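Local coordinates for motility protein FimV (Pseudomonas aeruginosa, PDB 4MBQ) that serves as an inner-membrane hub for twitching motility and cAMP signalling, represented here by its C-terminal cytoplasmic TPR segment, at the interface of chains A and B and the interface of chains A and C. Residues are numbered along the deposited sequence; one frame, centred on the assembly and turned at random. Chains: chain A/B/C, Motility protein FimV.

Contact 1: the interface of chains A and B. Residues chain A 20, 23-24, 27; chain B 23-24, 26-27, 31.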
loop_
_atom_site.group_PDB
_atom_site.type_symbol
_atom_site.label_atom_id
_atom_site.label_comp_id
_atom_site.label_asym_id
_atom_site.label_seq_id
_atom_site.Cartn_x
_atom_site.Cartn_y
_atom_site.Cartn_z
ATOM N N THR A 20 -5.853 4.058 -4.098
ATOM C CA THR A 20 -5.130 3.015 -3.382
ATOM C C THR A 20 -3.646 3.352 -3.299
ATOM O O THR A 20 -3.019 3.195 -2.251
ATOM C CB THR A 20 -5.286 1.646 -4.065
ATOM O OG1 THR A 20 -6.670 1.271 -4.077
ATOM C CG2 THR A 20 -4.485 0.589 -3.316
ATOM N N ASP A 23 -2.712 5.907 -0.681
ATOM C CA ASP A 23 -2.588 5.302 0.645
ATOM C C ASP A 23 -1.279 4.539 0.784
ATOM O O ASP A 23 -0.611 4.617 1.814
ATOM C CB ASP A 23 -3.750 4.352 0.919
ATOM C CG ASP A 23 -5.078 5.060 0.991
ATOM O OD1 ASP A 23 -5.176 6.109 1.664
ATOM O OD2 ASP A 23 -6.028 4.556 0.367
ATOM N N LEU A 24 -0.923 3.792 -0.258
ATOM C CA LEU A 24 0.326 3.049 -0.267
ATOM C C LEU A 24 1.508 4.002 -0.150
ATOM O O LEU A 24 2.461 3.730 0.576
ATOM C CB LEU A 24 0.443 2.194 -1.532
ATOM C CG LEU A 24 -0.491 0.986 -1.596
ATOM C CD1 LEU A 24 -0.262 0.185 -2.866
ATOM C CD2 LEU A 24 -0.294 0.105 -0.372
ATOM N N ALA A 27 1.906 4.935 3.269
ATOM C CA ALA A 27 2.500 3.819 3.994
ATOM C C ALA A 27 4.020 3.806 3.843
ATOM O O ALA A 27 4.740 3.536 4.805
ATOM C CB ALA A 27 1.903 2.496 3.526
ATOM N N ASP B 23 -2.361 2.766 7.186
ATOM C CA ASP B 23 -2.382 3.225 5.801
ATOM C C ASP B 23 -2.541 2.058 4.831
ATOM O O ASP B 23 -3.207 2.188 3.806
ATOM C CB ASP B 23 -1.139 4.055 5.479
ATOM C CG ASP B 23 -1.272 5.495 5.937
ATOM O OD1 ASP B 23 -2.312 6.125 5.648
ATOM O OD2 ASP B 23 -0.343 5.998 6.598
ATOM N N LEU B 24 -1.947 0.917 5.168
ATOM C CA LEU B 24 -2.121 -0.295 4.371
ATOM C C LEU B 24 -3.575 -0.752 4.393
ATOM O O LEU B 24 -4.108 -1.201 3.378
ATOM C CB LEU B 24 -1.216 -1.423 4.874
ATOM C CG LEU B 24 0.263 -1.355 4.501
ATOM C CD1 LEU B 24 0.948 -2.675 4.820
ATOM C CD2 LEU B 24 0.430 -0.996 3.036
ATOM N N ARG B 26 -6.184 1.186 4.831
ATOM C CA ARG B 26 -6.884 2.144 3.984
ATOM C C ARG B 26 -6.708 1.784 2.512
ATOM O O ARG B 26 -7.618 1.973 1.704
ATOM C CB ARG B 26 -6.385 3.570 4.242
ATOM C CG ARG B 26 -6.671 4.089 5.650
ATOM C CD ARG B 26 -6.141 5.506 5.856
ATOM N NE ARG B 26 -6.342 5.960 7.230
ATOM C CZ ARG B 26 -5.363 6.173 8.106
ATOM N NH1 ARG B 26 -4.098 5.993 7.751
ATOM N NH2 ARG B 26 -5.650 6.580 9.337
ATOM N N ALA B 27 -5.535 1.260 2.174
ATOM C CA ALA B 27 -5.251 0.836 0.807
ATOM C C ALA B 27 -6.122 -0.353 0.411
ATOM O O ALA B 27 -6.649 -0.401 -0.702
ATOM C CB ALA B 27 -3.780 0.496 0.654
ATOM N N MET B 31 -9.136 -0.721 -2.386
ATOM C CA MET B 31 -9.073 -1.800 -3.364
ATOM C C MET B 31 -10.368 -2.599 -3.368
ATOM O O MET B 31 -10.592 -3.432 -4.245
ATOM C CB MET B 31 -7.896 -2.732 -3.073
ATOM C CG MET B 31 -6.578 -2.270 -3.659
ATOM S SD MET B 31 -5.271 -3.502 -3.490
ATOM C CE MET B 31 -5.030 -3.514 -1.721
#
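Where A:Asp23 meets B:Ala27, helix 17-31 of chain A runs nearly antiparallel to helix 15-30 of chain B, the CA atoms of these two residues 5.2 Å apart. The interface is two-fold symmetric, and the close approach is probably helped by alanine, which has nothing beyond CB. A:Asp23 lies over the B helix: its CB is 3.9 Å from B:Ala27 CB, and the exchanged pair, A:Ala27 CB and B:Asp23 CB, repeats the fit at the same spacing. With CG beside the backbone N (chi1 -65°), the A:Asp23 carboxylate is carried across the base of the B:Arg26 side chain, at about a right angle; CG rests 3.8 Å from B:Arg26 CB. Its OD2 comes to 3.3 Å from B:Arg26 O, a close approach of two acceptors and not a bond. The meeting is with the arginine's aliphatic root, whereas its guanidinium is turned to a partner in its own chain. At the middle of the patch the two Leu24 side chains cross at about a right angle, CD2 against CD2 at 3.7 Å, and each of these methyls also touches Ala27 CB of the other chain. Branched leucine suits this place, since its CD2 methyl meets the other chain while CD1 is turned away from it. At one end, A:Thr20 presents its CG2 methyl, anti to the backbone N, to B:Met31, just past the end of helix 15-30, whose CG lies 3.6 Å from both CG2 and OG1 of the threonine. B:Arg26 and B:Asp23, one turn apart, form a salt bridge that holds the guanidinium beside the patch: NH1 donates to OD1 at 2.8 Å, meeting that carboxylate oxygen from above its plane, 69° out of it.

Contact 2: the interface of chains A and C. Residues chain A 21, 24, 40, 43; chain C 16, 19-20, 23.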
loop_
_atom_site.group_PDB
_atom_site.type_symbol
_atom_site.label_atom_id
_atom_site.label_comp_id
_atom_site.label_asym_id
_atom_site.label_seq_id
_atom_site.Cartn_x
_atom_site.Cartn_y
_atom_site.Cartn_z
ATOM N N LYS A 21 -3.092 3.825 -4.412
ATOM C CA LYS A 21 -1.679 4.176 -4.476
ATOM C C LYS A 21 -1.344 5.352 -3.564
ATOM O O LYS A 21 -0.257 5.404 -2.989
ATOM C CB LYS A 21 -1.257 4.478 -5.917
ATOM C CG LYS A 21 -1.187 3.250 -6.817
ATOM C CD LYS A 21 -0.656 3.622 -8.191
ATOM C CE LYS A 21 -0.447 2.399 -9.070
ATOM N NZ LYS A 21 -1.737 1.769 -9.460
ATOM N N LEU A 24 -0.923 3.792 -0.258
ATOM C CA LEU A 24 0.326 3.049 -0.267
ATOM C C LEU A 24 1.508 4.002 -0.150
ATOM O O LEU A 24 2.461 3.730 0.576
ATOM C CB LEU A 24 0.443 2.194 -1.532
ATOM C CG LEU A 24 -0.491 0.986 -1.596
ATOM C CD1 LEU A 24 -0.262 0.185 -2.866
ATOM C CD2 LEU A 24 -0.294 0.105 -0.372
ATOM N N ILE A 40 5.599 5.966 -6.430
ATOM C CA ILE A 40 4.175 5.657 -6.356
ATOM C C ILE A 40 3.336 6.908 -6.598
ATOM O O ILE A 40 2.325 6.864 -7.301
ATOM C CB ILE A 40 3.806 5.022 -4.999
ATOM C CG1 ILE A 40 4.475 3.656 -4.858
ATOM C CG2 ILE A 40 2.302 4.871 -4.860
ATOM C CD1 ILE A 40 4.074 2.909 -3.609
ATOM N N GLU A 43 2.982 7.474 -10.136
ATOM C CA GLU A 43 1.927 6.659 -10.729
ATOM C C GLU A 43 0.574 7.361 -10.600
ATOM O O GLU A 43 -0.241 7.332 -11.521
ATOM C CB GLU A 43 1.871 5.278 -10.075
ATOM C CG GLU A 43 2.984 4.328 -10.488
ATOM C CD GLU A 43 3.036 3.081 -9.618
ATOM O OE1 GLU A 43 3.055 1.960 -10.168
ATOM O OE2 GLU A 43 3.065 3.226 -8.378
ATOM N N ASP C 16 -2.877 -2.581 -14.646
ATOM C CA ASP C 16 -2.962 -1.443 -13.741
ATOM C C ASP C 16 -3.242 -1.931 -12.324
ATOM O O ASP C 16 -2.971 -1.230 -11.349
ATOM C CB ASP C 16 -4.051 -0.472 -14.203
ATOM C CG ASP C 16 -3.776 0.958 -13.776
ATOM O OD1 ASP C 16 -4.236 1.354 -12.684
ATOM O OD2 ASP C 16 -3.101 1.687 -14.537
ATOM N N ALA C 19 0.260 -3.231 -11.118
ATOM C CA ALA C 19 1.078 -2.109 -10.678
ATOM C C ALA C 19 0.759 -1.773 -9.223
ATOM O O ALA C 19 1.656 -1.494 -8.427
ATOM C CB ALA C 19 0.849 -0.895 -11.574
ATOM N N THR C 20 -0.527 -1.806 -8.887
ATOM C CA THR C 20 -0.974 -1.564 -7.521
ATOM C C THR C 20 -0.461 -2.665 -6.597
ATOM O O THR C 20 0.057 -2.397 -5.514
ATOM C CB THR C 20 -2.511 -1.510 -7.436
ATOM O OG1 THR C 20 -3.004 -0.461 -8.278
ATOM C CG2 THR C 20 -2.959 -1.255 -6.006
ATOM N N ASP C 23 3.201 -2.495 -5.848
ATOM C CA ASP C 23 3.412 -1.483 -4.822
ATOM C C ASP C 23 3.082 -2.055 -3.445
ATOM O O ASP C 23 3.803 -1.820 -2.475
ATOM C CB ASP C 23 2.556 -0.245 -5.096
ATOM C CG ASP C 23 2.914 0.438 -6.406
ATOM O OD1 ASP C 23 4.075 0.313 -6.848
ATOM O OD2 ASP C 23 2.033 1.104 -6.989
HETATM O O HOH W 1 3.898 -0.536 -9.813
#
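C:Asp23 is received between two helices of chain A, touched by A:Glu43, A:Leu24, A:Ile40 and the chain of A:Lys21. Its carboxylate and that of A:Glu43 come from opposite directions, their planes 73° apart, and C:Asp23 OD2 lies 2.7 Å from A:Glu43 OE2. A proton held between them may make the pair a hydrogen bond; protons are not seen, and two ionised carboxylates would repel here. C:Asp23 CB meets apolar branches: A:Leu24 CD1 at 3.6 Å, crossing at about a right angle, and A:Ile40 CD1 at 3.8 Å, whose side chain points head-on toward that of the aspartate. Leucine and isoleucine suit this position because their methyls pack on the CB methylene, and A:Ile40 CG1 also reaches the carboxylate carbon. A:Lys21 passes the carboxylate obliquely with its aliphatic chain, then bends at its last torsion (chi4 69°), which takes the ammonium past C:Asp23 to C:Thr20. There NZ donates a hydrogen bond to the hydroxyl OG1 at 2.8 Å. Lysine fits here by joining a long apolar stem to a charged end, and its charge, 4.6 Å from C:Asp23 OD2 at NZ, may still ease the crowding of acids.

In the next shell, a water links the chains, bonding to A:Glu43 OE1, to the backbone O of C:Ala19 and to C:Asp23 OD1, and probably helps to fix how both carboxylates are turned. C:Ala19 is small enough for A:Glu43 OE1 to come within 3.9 Å of its CB. C:Thr20 OG1 in turn donates a long bond, 3.2 Å and in the carbonyl plane, to the backbone O of C:Asp16, a poorly ordered residue one turn earlier; this would leave the hydroxyl oxygen able to accept from the lysine. Within the helical TPR fold, helix 15-31 of chain C thus packs against the surface formed jointly by helices 17-31 and 34-47 of chain A.

The C-alpha centres of contact 1 and contact 2 lie about 10 Å apart, and both use helix 17-31 of chain A. A:Leu24 belongs to both, giving one methyl to each neighbour, so this helix is sandwiched between chains B and C. The same stretch of sequence is used differently: Asp23 and Thr20 pack in a symmetric helix pair in contact 1, but in chain C they enter the more polar contact 2, in an interface that is not an exact two-fold. TPR motifs bind proteins, and these contacts may illustrate that capacity, though the three-chain assembly could also be a product of crystallisation.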